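Local coordinates for twin-arginine translocation pathway signal protein (Burkholderia phytofirmans, PDB 2RJO), which probably acts as a periplasmic sugar-binding protein, holding beta-D-galactopyranose in the cleft between its two lobes, at residues A[75-80]-A[99-104]; A[111-116]-A[319-324]; A[138-143]-A[192-197]. All coordinates share one frame; numbering follows the deposited sequence.

Contact 1: residues A[75-80]-A[99-104]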
ATOM      1  N   ALA A  75       3.418   2.548 -14.809  1.00 29.46           N
ATOM      2  CA  ALA A  75       3.409   3.299 -16.062  1.00 29.09           C
ATOM      3  C   ALA A  75       2.397   4.437 -16.010  1.00 30.59           C
ATOM      4  O   ALA A  75       2.678   5.539 -16.491  1.00 31.99           O
ATOM      5  CB  ALA A  75       3.074   2.375 -17.225  1.00 30.22           C
ATOM      6  N   ASP A  76       1.227   4.167 -15.427  1.00 28.89           N
ATOM      7  CA  ASP A  76       0.153   5.152 -15.317  1.00 27.49           C
ATOM      8  C   ASP A  76       0.578   6.443 -14.640  1.00 25.72           C
ATOM      9  O   ASP A  76       0.076   7.511 -14.965  1.00 23.66           O
ATOM     10  CB  ASP A  76      -1.020   4.563 -14.533  1.00 28.00           C
ATOM     11  CG  ASP A  76      -1.601   3.333 -15.189  1.00 31.39           C
ATOM     12  OD1 ASP A  76      -1.913   3.410 -16.393  1.00 31.83           O
ATOM     13  OD2 ASP A  76      -1.756   2.300 -14.499  1.00 31.45           O
ATOM     14  N   ALA A  77       1.491   6.333 -13.683  1.00 24.50           N
ATOM     15  CA  ALA A  77       1.975   7.493 -12.937  1.00 23.24           C
ATOM     16  C   ALA A  77       2.456   8.654 -13.798  1.00 23.08           C
ATOM     17  O   ALA A  77       2.101   9.803 -13.538  1.00 22.92           O
ATOM     18  CB  ALA A  77       3.087   7.076 -12.003  1.00 24.15           C
ATOM     19  N   ARG A  78       3.265   8.367 -14.813  1.00 21.55           N
ATOM     20  CA  ARG A  78       3.784   9.435 -15.652  1.00 22.50           C
ATOM     21  C   ARG A  78       2.686  10.167 -16.401  1.00 21.38           C
ATOM     22  O   ARG A  78       2.642  11.395 -16.395  1.00 21.20           O
ATOM     23  CB  ARG A  78       4.805   8.909 -16.663  1.00 24.32           C
ATOM     24  CG  ARG A  78       5.565  10.033 -17.385  1.00 26.50           C
ATOM     25  CD  ARG A  78       6.295   9.511 -18.614  1.00 27.11           C
ATOM     26  NE  ARG A  78       7.010   8.269 -18.342  1.00 30.60           N
ATOM     27  CZ  ARG A  78       8.111   8.176 -17.601  1.00 28.85           C
ATOM     28  NH1 ARG A  78       8.640   9.259 -17.048  1.00 27.04           N
ATOM     29  NH2 ARG A  78       8.683   6.990 -17.422  1.00 29.84           N
ATOM     30  N   VAL A  79       1.788   9.430 -17.040  1.00 20.39           N
ATOM     31  CA  VAL A  79       0.735  10.098 -17.788  1.00 21.05           C
ATOM     32  C   VAL A  79      -0.172  10.910 -16.869  1.00 20.22           C
ATOM     33  O   VAL A  79      -0.615  11.997 -17.242  1.00 20.57           O
ATOM     34  CB  VAL A  79      -0.089   9.101 -18.608  1.00 21.81           C
ATOM     35  CG1 VAL A  79      -0.731   8.082 -17.711  1.00 24.93           C
ATOM     36  CG2 VAL A  79      -1.122   9.837 -19.407  1.00 23.57           C
ATOM     37  N   ILE A  80      -0.434  10.400 -15.668  1.00 17.96           N
ATOM     38  CA  ILE A  80      -1.264  11.122 -14.714  1.00 18.68           C
ATOM     39  C   ILE A  80      -0.566  12.414 -14.324  1.00 18.12           C
ATOM     40  O   ILE A  80      -1.177  13.473 -14.297  1.00 17.21           O
ATOM     41  CB  ILE A  80      -1.503  10.292 -13.436  1.00 18.02           C
ATOM     42  CG1 ILE A  80      -2.374   9.083 -13.762  1.00 16.93           C
ATOM     43  CG2 ILE A  80      -2.133  11.166 -12.345  1.00 17.11           C
ATOM     44  CD1 ILE A  80      -2.556   8.141 -12.593  1.00 18.58           C
ATOM     45  N   LYS A  99      10.993   4.433 -12.096  1.00 26.30           N
ATOM     46  CA  LYS A  99      12.152   4.884 -11.350  1.00 27.43           C
ATOM     47  C   LYS A  99      12.562   6.298 -11.770  1.00 27.33           C
ATOM     48  O   LYS A  99      12.891   7.130 -10.922  1.00 26.89           O
ATOM     49  CB  LYS A  99      13.319   3.921 -11.570  1.00 30.19           C
ATOM     50  CG  LYS A  99      14.569   4.253 -10.761  1.00 31.69           C
ATOM     51  CD  LYS A  99      15.775   3.486 -11.295  1.00 34.56           C
ATOM     52  CE  LYS A  99      17.041   3.831 -10.524  1.00 36.29           C
ATOM     53  NZ  LYS A  99      17.287   5.310 -10.519  1.00 36.26           N
ATOM     54  N   ASP A 100      12.521   6.575 -13.074  1.00 27.75           N
ATOM     55  CA  ASP A 100      12.926   7.887 -13.600  1.00 27.10           C
ATOM     56  C   ASP A 100      11.990   9.051 -13.315  1.00 25.49           C
ATOM     57  O   ASP A 100      12.399  10.206 -13.411  1.00 25.77           O
ATOM     58  CB  ASP A 100      13.138   7.830 -15.114  1.00 30.49           C
ATOM     59  CG  ASP A 100      14.119   6.761 -15.529  1.00 35.91           C
ATOM     60  OD1 ASP A 100      14.931   6.315 -14.682  1.00 37.60           O
ATOM     61  OD2 ASP A 100      14.077   6.369 -16.719  1.00 39.32           O
ATOM     62  N   LEU A 101      10.739   8.760 -12.984  1.00 23.18           N
ATOM     63  CA  LEU A 101       9.782   9.823 -12.704  1.00 22.76           C
ATOM     64  C   LEU A 101      10.007  10.427 -11.319  1.00 23.80           C
ATOM     65  O   LEU A 101       9.737   9.774 -10.305  1.00 23.65           O
ATOM     66  CB  LEU A 101       8.358   9.284 -12.792  1.00 19.88           C
ATOM     67  CG  LEU A 101       7.266  10.345 -12.741  1.00 17.65           C
ATOM     68  CD1 LEU A 101       7.376  11.216 -13.983  1.00 17.45           C
ATOM     69  CD2 LEU A 101       5.891   9.671 -12.683  1.00 19.37           C
ATOM     70  N   HIS A 102      10.491  11.670 -11.281  1.00 22.58           N
ATOM     71  CA  HIS A 102      10.751  12.361 -10.015  1.00 22.48           C
ATOM     72  C   HIS A 102       9.941  13.650  -9.905  1.00 21.96           C
ATOM     73  O   HIS A 102       9.813  14.409 -10.876  1.00 19.90           O
ATOM     74  CB  HIS A 102      12.237  12.718  -9.887  1.00 22.51           C
ATOM     75  CG  HIS A 102      13.159  11.549 -10.000  1.00 24.39           C
ATOM     76  ND1 HIS A 102      13.201  10.535  -9.058  1.00 23.86           N
ATOM     77  CD2 HIS A 102      14.065  11.209 -10.946  1.00 22.86           C
ATOM     78  CE1 HIS A 102      14.084   9.634  -9.424  1.00 24.06           C
ATOM     79  NE2 HIS A 102      14.627  10.015 -10.572  1.00 24.58           N
ATOM     80  N   PRO A 103       9.378  13.917  -8.715  1.00 22.53           N
ATOM     81  CA  PRO A 103       8.593  15.143  -8.544  1.00 22.68           C
ATOM     82  C   PRO A 103       9.372  16.429  -8.840  1.00 23.20           C
ATOM     83  O   PRO A 103       8.810  17.385  -9.376  1.00 22.79           O
ATOM     84  CB  PRO A 103       8.116  15.064  -7.089  1.00 22.59           C
ATOM     85  CG  PRO A 103       9.052  14.090  -6.442  1.00 24.47           C
ATOM     86  CD  PRO A 103       9.293  13.068  -7.517  1.00 21.39           C
ATOM     87  N   TRP A 104      10.657  16.450  -8.499  1.00 22.41           N
ATOM     88  CA  TRP A 104      11.472  17.643  -8.740  1.00 22.82           C
ATOM     89  C   TRP A 104      11.664  17.965 -10.221  1.00 23.64           C
ATOM     90  O   TRP A 104      12.148  19.046 -10.569  1.00 25.52           O
ATOM     91  CB  TRP A 104      12.821  17.523  -8.029  1.00 22.70           C
ATOM     92  CG  TRP A 104      13.529  16.215  -8.223  1.00 22.54           C
ATOM     93  CD1 TRP A 104      14.236  15.820  -9.315  1.00 23.94           C
ATOM     94  CD2 TRP A 104      13.616  15.143  -7.279  1.00 23.48           C
ATOM     95  NE1 TRP A 104      14.759  14.563  -9.113  1.00 23.72           N
ATOM     96  CE2 TRP A 104      14.380  14.121  -7.871  1.00 23.57           C
ATOM     97  CE3 TRP A 104      13.095  14.933  -5.992  1.00 23.47           C
ATOM     98  CZ2 TRP A 104      14.669  12.924  -7.211  1.00 22.73           C
ATOM     99  CZ3 TRP A 104      13.382  13.741  -5.340  1.00 21.91           C
ATOM    100  CH2 TRP A 104      14.149  12.749  -5.954  1.00 21.61           C
TER
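The guanidinium of Arg78 and the isobutyl group of Leu101 meet at a slant: methyl CD1 of Leu101 lies 3.8 Å from Arg78 NH1, neither squarely over the face nor at the edge. Two other flat groups, both in the loop, lie against their own chain. The His102 ring has the carbonyl carbon of Asp100 against one face, and the Trp104 indole has CB of His102 against one face, 3.1 Å above its plane and displaced toward the rim.

The contact itself hangs on one leucine. With CG of Leu101 anti to the backbone N (chi1 -171°), its two methyls divide the work. CD2 presses on the helix backbone, 3.6 Å from Arg78 N, and also touches the CB methyl of Ala77 at 3.9 Å. CD1 meets the arginine at two points, Arg78 CG at 4.0 Å and the guanidinium nitrogen NH1. The Arg78 chain runs extended as far as CD and then bends at chi3 (-45°), which turns the guanidinium so that NH1 comes near CD1. One methyl thus rests on the backbone at Ala77 and Arg78, and the other meets the arginine side chain. Asp100 OD2 stands 5.5 Å from Arg78 NH2, too far for a salt bridge, although the opposite charge may favour the bent shape.

Around this pair, Leu101 also packs on Tyr106 and Tyr110, while Arg78 leans on Pro98. On another side of helix 74-87, Val79 and Ile80 reach helix 47-60. Helix 74-87 joins the parallel neighbours 65-69 and 90-94, and the loop carrying Leu101 leaves the second of these strands. Leu101 therefore packs against the connecting helix of a beta-alpha-beta unit, in the Rossmann-like lobe of a periplasmic binding protein.

Contact 2: residues A[111-116]-A[319-324]. With SO4 (sulfate ion), chain C.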
ATOM      1  N   VAL A 111       3.759  17.377  -6.462  1.00 19.73           N
ATOM      2  CA  VAL A 111       4.144  17.633  -5.080  1.00 19.67           C
ATOM      3  C   VAL A 111       5.033  16.589  -4.422  1.00 20.20           C
ATOM      4  O   VAL A 111       6.080  16.921  -3.860  1.00 19.41           O
ATOM      5  CB  VAL A 111       2.905  17.826  -4.204  1.00 18.82           C
ATOM      6  CG1 VAL A 111       3.325  18.132  -2.776  1.00 19.40           C
ATOM      7  CG2 VAL A 111       2.047  18.940  -4.774  1.00 19.57           C
ATOM      8  N   ALA A 112       4.626  15.327  -4.466  1.00 20.83           N
ATOM      9  CA  ALA A 112       5.446  14.308  -3.840  1.00 19.51           C
ATOM     10  C   ALA A 112       5.029  12.875  -4.127  1.00 19.38           C
ATOM     11  O   ALA A 112       3.920  12.607  -4.577  1.00 20.19           O
ATOM     12  CB  ALA A 112       5.484  14.538  -2.319  1.00 18.49           C
ATOM     13  N   HIS A 113       5.961  11.967  -3.873  1.00 18.89           N
ATOM     14  CA  HIS A 113       5.747  10.539  -4.029  1.00 19.35           C
ATOM     15  C   HIS A 113       5.984   9.965  -2.636  1.00 20.06           C
ATOM     16  O   HIS A 113       6.989  10.280  -1.989  1.00 19.12           O
ATOM     17  CB  HIS A 113       6.752   9.932  -5.009  1.00 18.92           C
ATOM     18  CG  HIS A 113       6.638   8.446  -5.140  1.00 20.02           C
ATOM     19  ND1 HIS A 113       5.503   7.827  -5.620  1.00 20.53           N
ATOM     20  CD2 HIS A 113       7.497   7.452  -4.815  1.00 17.50           C
ATOM     21  CE1 HIS A 113       5.667   6.519  -5.583  1.00 17.05           C
ATOM     22  NE2 HIS A 113       6.868   6.264  -5.097  1.00 18.80           N
ATOM     23  N   LEU A 114       5.050   9.154  -2.158  1.00 19.04           N
ATOM     24  CA  LEU A 114       5.187   8.553  -0.840  1.00 18.93           C
ATOM     25  C   LEU A 114       5.280   7.045  -0.983  1.00 18.10           C
ATOM     26  O   LEU A 114       4.631   6.452  -1.839  1.00 17.34           O
ATOM     27  CB  LEU A 114       3.983   8.895   0.037  1.00 18.99           C
ATOM     28  CG  LEU A 114       3.665  10.375   0.247  1.00 20.24           C
ATOM     29  CD1 LEU A 114       2.494  10.466   1.202  1.00 19.53           C
ATOM     30  CD2 LEU A 114       4.877  11.121   0.794  1.00 19.55           C
ATOM     31  N   SER A 115       6.090   6.417  -0.143  1.00 18.99           N
ATOM     32  CA  SER A 115       6.234   4.981  -0.217  1.00 19.44           C
ATOM     33  C   SER A 115       6.890   4.453   1.043  1.00 20.45           C
ATOM     34  O   SER A 115       7.192   5.209   1.962  1.00 19.97           O
ATOM     35  CB  SER A 115       7.075   4.606  -1.438  1.00 18.85           C
ATOM     36  OG  SER A 115       7.077   3.205  -1.649  1.00 18.02           O
ATOM     37  N   TYR A 116       7.081   3.145   1.086  1.00 20.49           N
ATOM     38  CA  TYR A 116       7.721   2.504   2.217  1.00 21.20           C
ATOM     39  C   TYR A 116       8.722   1.536   1.630  1.00 22.81           C
ATOM     40  O   TYR A 116       8.596   1.134   0.467  1.00 22.05           O
ATOM     41  CB  TYR A 116       6.703   1.742   3.055  1.00 20.60           C
ATOM     42  CG  TYR A 116       5.685   2.609   3.733  1.00 17.22           C
ATOM     43  CD1 TYR A 116       5.737   2.824   5.098  1.00 19.08           C
ATOM     44  CD2 TYR A 116       4.641   3.186   3.016  1.00 19.26           C
ATOM     45  CE1 TYR A 116       4.769   3.587   5.745  1.00 20.09           C
ATOM     46  CE2 TYR A 116       3.665   3.950   3.646  1.00 20.42           C
ATOM     47  CZ  TYR A 116       3.734   4.145   5.013  1.00 20.57           C
ATOM     48  OH  TYR A 116       2.766   4.883   5.659  1.00 20.90           O
ATOM     49  N   GLY A 319      13.051   8.417   5.439  1.00 22.61           N
ATOM     50  CA  GLY A 319      14.173   8.773   4.590  1.00 23.52           C
ATOM     51  C   GLY A 319      13.713   8.874   3.148  1.00 23.67           C
ATOM     52  O   GLY A 319      12.527   8.722   2.878  1.00 23.42           O
ATOM     53  N   PRO A 320      14.617   9.144   2.197  1.00 24.82           N
ATOM     54  CA  PRO A 320      14.188   9.241   0.799  1.00 25.09           C
ATOM     55  C   PRO A 320      13.967   7.855   0.225  1.00 25.26           C
ATOM     56  O   PRO A 320      14.454   6.871   0.783  1.00 25.34           O
ATOM     57  CB  PRO A 320      15.355   9.959   0.128  1.00 26.42           C
ATOM     58  CG  PRO A 320      16.531   9.439   0.890  1.00 25.57           C
ATOM     59  CD  PRO A 320      16.042   9.489   2.334  1.00 24.75           C
ATOM     60  N   VAL A 321      13.229   7.765  -0.879  1.00 24.40           N
ATOM     61  CA  VAL A 321      13.007   6.464  -1.483  1.00 26.64           C
ATOM     62  C   VAL A 321      14.359   6.036  -2.033  1.00 27.32           C
ATOM     63  O   VAL A 321      15.136   6.879  -2.502  1.00 27.21           O
ATOM     64  CB  VAL A 321      11.983   6.527  -2.634  1.00 27.41           C
ATOM     65  CG1 VAL A 321      10.657   7.092  -2.119  1.00 26.69           C
ATOM     66  CG2 VAL A 321      12.525   7.378  -3.767  1.00 28.70           C
ATOM     67  N   VAL A 322      14.657   4.744  -1.945  1.00 27.22           N
ATOM     68  CA  VAL A 322      15.919   4.232  -2.446  1.00 27.49           C
ATOM     69  C   VAL A 322      15.624   3.279  -3.587  1.00 27.72           C
ATOM     70  O   VAL A 322      14.538   2.695  -3.652  1.00 28.94           O
ATOM     71  CB  VAL A 322      16.702   3.459  -1.353  1.00 27.47           C
ATOM     72  CG1 VAL A 322      16.864   4.319  -0.120  1.00 26.96           C
ATOM     73  CG2 VAL A 322      15.975   2.164  -1.001  1.00 29.08           C
ATOM     74  N   TYR A 323      16.589   3.121  -4.486  1.00 28.00           N
ATOM     75  CA  TYR A 323      16.429   2.229  -5.621  1.00 27.97           C
ATOM     76  C   TYR A 323      17.643   1.312  -5.697  1.00 28.97           C
ATOM     77  O   TYR A 323      18.776   1.786  -5.699  1.00 29.04           O
ATOM     78  CB  TYR A 323      16.325   3.027  -6.921  1.00 26.61           C
ATOM     79  CG  TYR A 323      15.314   4.154  -6.911  1.00 28.06           C
ATOM     80  CD1 TYR A 323      15.669   5.438  -6.497  1.00 26.40           C
ATOM     81  CD2 TYR A 323      14.015   3.952  -7.383  1.00 26.39           C
ATOM     82  CE1 TYR A 323      14.753   6.503  -6.565  1.00 26.31           C
ATOM     83  CE2 TYR A 323      13.096   5.000  -7.454  1.00 25.57           C
ATOM     84  CZ  TYR A 323      13.469   6.277  -7.048  1.00 26.16           C
ATOM     85  OH  TYR A 323      12.569   7.322  -7.150  1.00 25.18           O
ATOM     86  N   ARG A 324      17.406   0.008  -5.765  1.00 28.87           N
ATOM     87  CA  ARG A 324      18.498  -0.955  -5.853  1.00 30.03           C
ATOM     88  C   ARG A 324      19.180  -0.863  -7.226  1.00 30.84           C
ATOM     89  O   ARG A 324      18.512  -0.700  -8.258  1.00 30.92           O
ATOM     90  CB  ARG A 324      17.965  -2.371  -5.637  1.00 28.55           C
ATOM     91  CG  ARG A 324      17.404  -2.633  -4.253  1.00 28.94           C
ATOM     92  CD  ARG A 324      16.099  -3.424  -4.338  1.00 28.13           C
ATOM     93  NE  ARG A 324      16.248  -4.736  -4.958  1.00 29.83           N
ATOM     94  CZ  ARG A 324      15.321  -5.308  -5.725  1.00 28.68           C
ATOM     95  NH1 ARG A 324      14.180  -4.682  -5.976  1.00 25.18           N
ATOM     96  NH2 ARG A 324      15.523  -6.516  -6.227  1.00 28.68           N
TER
HETATM   97  S   SO4 C 369      13.595  -1.175  -6.121  1.00 31.58           S
HETATM   98  O1  SO4 C 369      13.747  -1.656  -4.732  1.00 31.42           O
HETATM   99  O2  SO4 C 369      14.754  -0.325  -6.481  1.00 31.77           O
HETATM  100  O3  SO4 C 369      12.363  -0.378  -6.235  1.00 30.80           O
HETATM  101  O4  SO4 C 369      13.497  -2.318  -7.041  1.00 31.06           O
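His113 holds CG anti to its backbone N (chi1 176°), and Val321 keeps CG1 anti to the carbonyl carbon (chi1 -58°); these two settings bring an imidazole edge and a methyl group together. The setting is the mixed sheet of one lobe of the periplasmic binding protein fold, where strands 110-115 and 317-320 are not direct neighbours. Strand 283-291 lies between them in the pairing, parallel to the first and antiparallel to the second, and Val321, just past the end of strand 317-320, reaches back to the far strand.

The meeting is slight, a van der Waals touch. Val321 CG1 comes up to the rim of the His113 ring, near its plane, 4.2 Å from CD2, and the two side chains run roughly at right angles. The same methyl also approaches Ser115 CB at 4.4 Å. His113 and Ser115 both turn toward the valine, whereas Leu114, between them, turns away and packs against Ile259 and Met263 of helix 253-268. Backbone bonds from His113 to Arg282 and Ser284 tie its strand to the intervening region, and Leu114 is bonded on the other flank to Thr93 and Trp95.

Beyond Val321 the chain runs on to Tyr323, whose hydroxyl is hydrogen-bonded to Glu283 and Lys97. Arg324, the last residue modelled, curls its side chain back to a sulfate ion that probably came from the crystallisation liquor. Sulfate O1 lies at the guanidinium edge, in plane, and takes a weak bond of 3.3 Å from Arg324 NH1, though a nearly straight one at 177°. The same NH1 comes within 2.7 Å of sulfate O4. Of the two hydrogen bonds to the anion, the firmer is made by Arg324 N, which donates to sulfate O2 at 2.8 Å.

Contact 3: residues A[138-143]-A[192-197]. With SO4 (sulfate ion), chain E.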
ATOM      1  N   GLY A 138       8.586 -26.078   4.278  1.00 29.61           N
ATOM      2  CA  GLY A 138       8.176 -25.610   2.969  1.00 28.05           C
ATOM      3  C   GLY A 138       7.300 -24.383   3.046  1.00 27.18           C
ATOM      4  O   GLY A 138       6.395 -24.302   3.877  1.00 26.58           O
ATOM      5  N   VAL A 139       7.558 -23.432   2.158  1.00 26.52           N
ATOM      6  CA  VAL A 139       6.796 -22.190   2.137  1.00 25.39           C
ATOM      7  C   VAL A 139       6.271 -21.812   0.766  1.00 24.38           C
ATOM      8  O   VAL A 139       6.978 -21.925  -0.226  1.00 25.61           O
ATOM      9  CB  VAL A 139       7.660 -21.028   2.642  1.00 25.59           C
ATOM     10  CG1 VAL A 139       6.834 -19.770   2.727  1.00 24.82           C
ATOM     11  CG2 VAL A 139       8.257 -21.384   3.994  1.00 28.14           C
ATOM     12  N   VAL A 140       5.015 -21.378   0.714  1.00 22.74           N
ATOM     13  CA  VAL A 140       4.423 -20.921  -0.536  1.00 21.36           C
ATOM     14  C   VAL A 140       4.261 -19.407  -0.374  1.00 21.24           C
ATOM     15  O   VAL A 140       4.038 -18.933   0.742  1.00 21.50           O
ATOM     16  CB  VAL A 140       3.044 -21.575  -0.816  1.00 21.77           C
ATOM     17  CG1 VAL A 140       3.227 -23.033  -1.170  1.00 19.95           C
ATOM     18  CG2 VAL A 140       2.128 -21.435   0.392  1.00 20.29           C
ATOM     19  N   ALA A 141       4.379 -18.650  -1.464  1.00 19.79           N
ATOM     20  CA  ALA A 141       4.258 -17.196  -1.385  1.00 18.86           C
ATOM     21  C   ALA A 141       3.356 -16.587  -2.459  1.00 18.59           C
ATOM     22  O   ALA A 141       3.409 -16.971  -3.631  1.00 21.10           O
ATOM     23  CB  ALA A 141       5.637 -16.560  -1.442  1.00 16.21           C
ATOM     24  N   LEU A 142       2.536 -15.626  -2.039  1.00 16.94           N
ATOM     25  CA  LEU A 142       1.594 -14.939  -2.911  1.00 17.31           C
ATOM     26  C   LEU A 142       2.049 -13.506  -3.151  1.00 16.94           C
ATOM     27  O   LEU A 142       2.256 -12.754  -2.206  1.00 19.48           O
ATOM     28  CB  LEU A 142       0.207 -14.941  -2.271  1.00 16.44           C
ATOM     29  CG  LEU A 142      -0.463 -16.312  -2.128  1.00 18.67           C
ATOM     30  CD1 LEU A 142      -1.456 -16.279  -0.974  1.00 18.52           C
ATOM     31  CD2 LEU A 142      -1.137 -16.694  -3.445  1.00 17.75           C
ATOM     32  N   GLY A 143       2.190 -13.128  -4.418  1.00 17.84           N
ATOM     33  CA  GLY A 143       2.644 -11.784  -4.741  1.00 17.26           C
ATOM     34  C   GLY A 143       1.604 -10.861  -5.347  1.00 17.81           C
ATOM     35  O   GLY A 143       0.549 -11.297  -5.798  1.00 19.29           O
ATOM     36  N   THR A 192      -3.374 -29.092  -2.501  1.00 28.30           N
ATOM     37  CA  THR A 192      -3.614 -30.344  -3.192  1.00 28.32           C
ATOM     38  C   THR A 192      -2.294 -30.832  -3.778  1.00 28.23           C
ATOM     39  O   THR A 192      -2.020 -32.029  -3.792  1.00 29.37           O
ATOM     40  CB  THR A 192      -4.634 -30.159  -4.337  1.00 28.74           C
ATOM     41  OG1 THR A 192      -5.962 -30.109  -3.794  1.00 27.71           O
ATOM     42  CG2 THR A 192      -4.526 -31.306  -5.336  1.00 27.84           C
ATOM     43  N   ARG A 193      -1.477 -29.889  -4.238  1.00 26.07           N
ATOM     44  CA  ARG A 193      -0.197 -30.204  -4.851  1.00 25.80           C
ATOM     45  C   ARG A 193       0.931 -30.537  -3.891  1.00 25.70           C
ATOM     46  O   ARG A 193       1.678 -31.483  -4.133  1.00 26.36           O
ATOM     47  CB  ARG A 193       0.251 -29.051  -5.749  1.00 27.06           C
ATOM     48  CG  ARG A 193       1.536 -29.340  -6.487  1.00 27.86           C
ATOM     49  CD  ARG A 193       1.779 -28.374  -7.642  1.00 28.83           C
ATOM     50  NE  ARG A 193       3.076 -27.715  -7.522  1.00 31.57           N
ATOM     51  CZ  ARG A 193       3.766 -27.227  -8.546  1.00 33.86           C
ATOM     52  NH1 ARG A 193       3.286 -27.331  -9.783  1.00 36.85           N
ATOM     53  NH2 ARG A 193       4.932 -26.623  -8.339  1.00 33.67           N
ATOM     54  N   PHE A 194       1.053 -29.766  -2.808  1.00 24.67           N
ATOM     55  CA  PHE A 194       2.121 -29.956  -1.823  1.00 24.65           C
ATOM     56  C   PHE A 194       1.723 -30.600  -0.489  1.00 25.24           C
ATOM     57  O   PHE A 194       2.585 -31.110   0.231  1.00 24.75           O
ATOM     58  CB  PHE A 194       2.811 -28.612  -1.537  1.00 22.56           C
ATOM     59  CG  PHE A 194       3.455 -27.981  -2.744  1.00 22.92           C
ATOM     60  CD1 PHE A 194       3.155 -26.665  -3.108  1.00 21.84           C
ATOM     61  CD2 PHE A 194       4.353 -28.703  -3.530  1.00 22.30           C
ATOM     62  CE1 PHE A 194       3.743 -26.073  -4.239  1.00 21.77           C
ATOM     63  CE2 PHE A 194       4.950 -28.123  -4.663  1.00 23.94           C
ATOM     64  CZ  PHE A 194       4.641 -26.804  -5.020  1.00 22.14           C
ATOM     65  N   ASN A 195       0.442 -30.560  -0.140  1.00 26.58           N
ATOM     66  CA  ASN A 195      -0.029 -31.159   1.112  1.00 28.76           C
ATOM     67  C   ASN A 195       0.799 -30.766   2.337  1.00 29.11           C
ATOM     68  O   ASN A 195       1.096 -29.596   2.546  1.00 29.55           O
ATOM     69  CB  ASN A 195      -0.029 -32.675   0.995  1.00 31.62           C
ATOM     70  CG  ASN A 195      -0.585 -33.149  -0.322  1.00 35.32           C
ATOM     71  OD1 ASN A 195      -0.038 -32.850  -1.388  1.00 38.37           O
ATOM     72  ND2 ASN A 195      -1.678 -33.895  -0.265  1.00 37.59           N
ATOM     73  N   SER A 196       1.183 -31.761   3.133  1.00 28.12           N
ATOM     74  CA  SER A 196       1.947 -31.533   4.366  1.00 28.17           C
ATOM     75  C   SER A 196       3.252 -30.776   4.182  1.00 27.79           C
ATOM     76  O   SER A 196       3.798 -30.219   5.138  1.00 28.24           O
ATOM     77  CB  SER A 196       2.246 -32.870   5.052  1.00 27.34           C
ATOM     78  OG  SER A 196       3.150 -33.633   4.274  1.00 30.59           O
ATOM     79  N   LYS A 197       3.763 -30.757   2.962  1.00 27.13           N
ATOM     80  CA  LYS A 197       5.010 -30.058   2.699  1.00 27.45           C
ATOM     81  C   LYS A 197       4.914 -28.564   3.015  1.00 25.90           C
ATOM     82  O   LYS A 197       5.928 -27.920   3.261  1.00 24.87           O
ATOM     83  CB  LYS A 197       5.428 -30.274   1.242  1.00 29.80           C
ATOM     84  CG  LYS A 197       5.751 -31.730   0.927  1.00 31.80           C
ATOM     85  CD  LYS A 197       6.060 -31.947  -0.543  1.00 35.77           C
ATOM     86  CE  LYS A 197       4.788 -32.067  -1.380  1.00 37.77           C
ATOM     87  NZ  LYS A 197       3.933 -33.245  -0.978  1.00 38.09           N
TER
HETATM   88  S   SO4 E 371       4.946 -23.010 -10.636  1.00 55.57           S
HETATM   89  O1  SO4 E 371       5.169 -24.131  -9.689  1.00 54.70           O
HETATM   90  O2  SO4 E 371       5.933 -21.921 -10.409  1.00 54.15           O
HETATM   91  O3  SO4 E 371       3.582 -22.447 -10.446  1.00 55.23           O
HETATM   92  O4  SO4 E 371       5.086 -23.544 -12.020  1.00 56.25           O
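Val140 and Phe194 supply the side-chain part of this contact: methyl CG1 of the valine lies 4.1 Å from ring atom CD1 of the phenylalanine, approaching the ring obliquely while the two side chains run antiparallel past one another. The remaining touch is made by backbone. Gly138 CA lies 3.2 Å from Lys197 O, a CA-H...O contact with an angle of 129° at the hydrogen. Gly138 has no side chain, which lets Lys197 O approach its CA this closely.

Phe194 takes chi1 -61°, which sets CG anti to the carbonyl carbon and places ring atom CD1 beside Val140. One of its faces is backed by Arg193: CG of the arginine lies 4.0 Å above the ring plane, over the centre. The same arginine bends at chi3, and Phe194 CZ lies at the edge of its guanidinium, in the plane of the group.

The strand belongs to the parallel sheet of a Rossmann-like lobe, on which helix 180-194 packs; in that sheet strand 137-143 sits between 168-175 and 198-203. Helix 180-194 leads from one of these flanking strands to the other, a beta-alpha-beta crossover that passes the strand between them, and the contact lies where the helix ends and the chain turns into strand 198-203. Asn195 is the first residue to leave helical geometry, with positive phi (49°).

Farther out, Val140 also packs on Met187 and Trp190 of the same helix, and Leu171 touches both Val140 and Phe194. Gly138 is tied by its backbone to Lys199 of the next strand. At the outer side, Arg193 NH2 makes a weak 2.8 Å bond to O1 of a sulfate ion, probably a crystallisation component.

In the fold
Contacts 1 and 2 share one lobe, with centres 12 Å apart, and they touch directly: Lys99 CG packs against Tyr323 CD2 at 3.4 Å, and Pro103 meets the backbone of strand 110-115. Contact 3 lies in the other lobe, its centre 37 Å from that of contact 1 and 33 Å from that of contact 2, although its chain segments are nested inside the long loop that contact 2 closes. The bound galactose occupies the cleft between the lobes, about 11 Å from the side chain of Ala77 and about 9 Å from that of Ser115. Pocket residues Asp70 and Trp95 follow strands 65-69 and 90-94, which helix 74-87 of contact 1 joins.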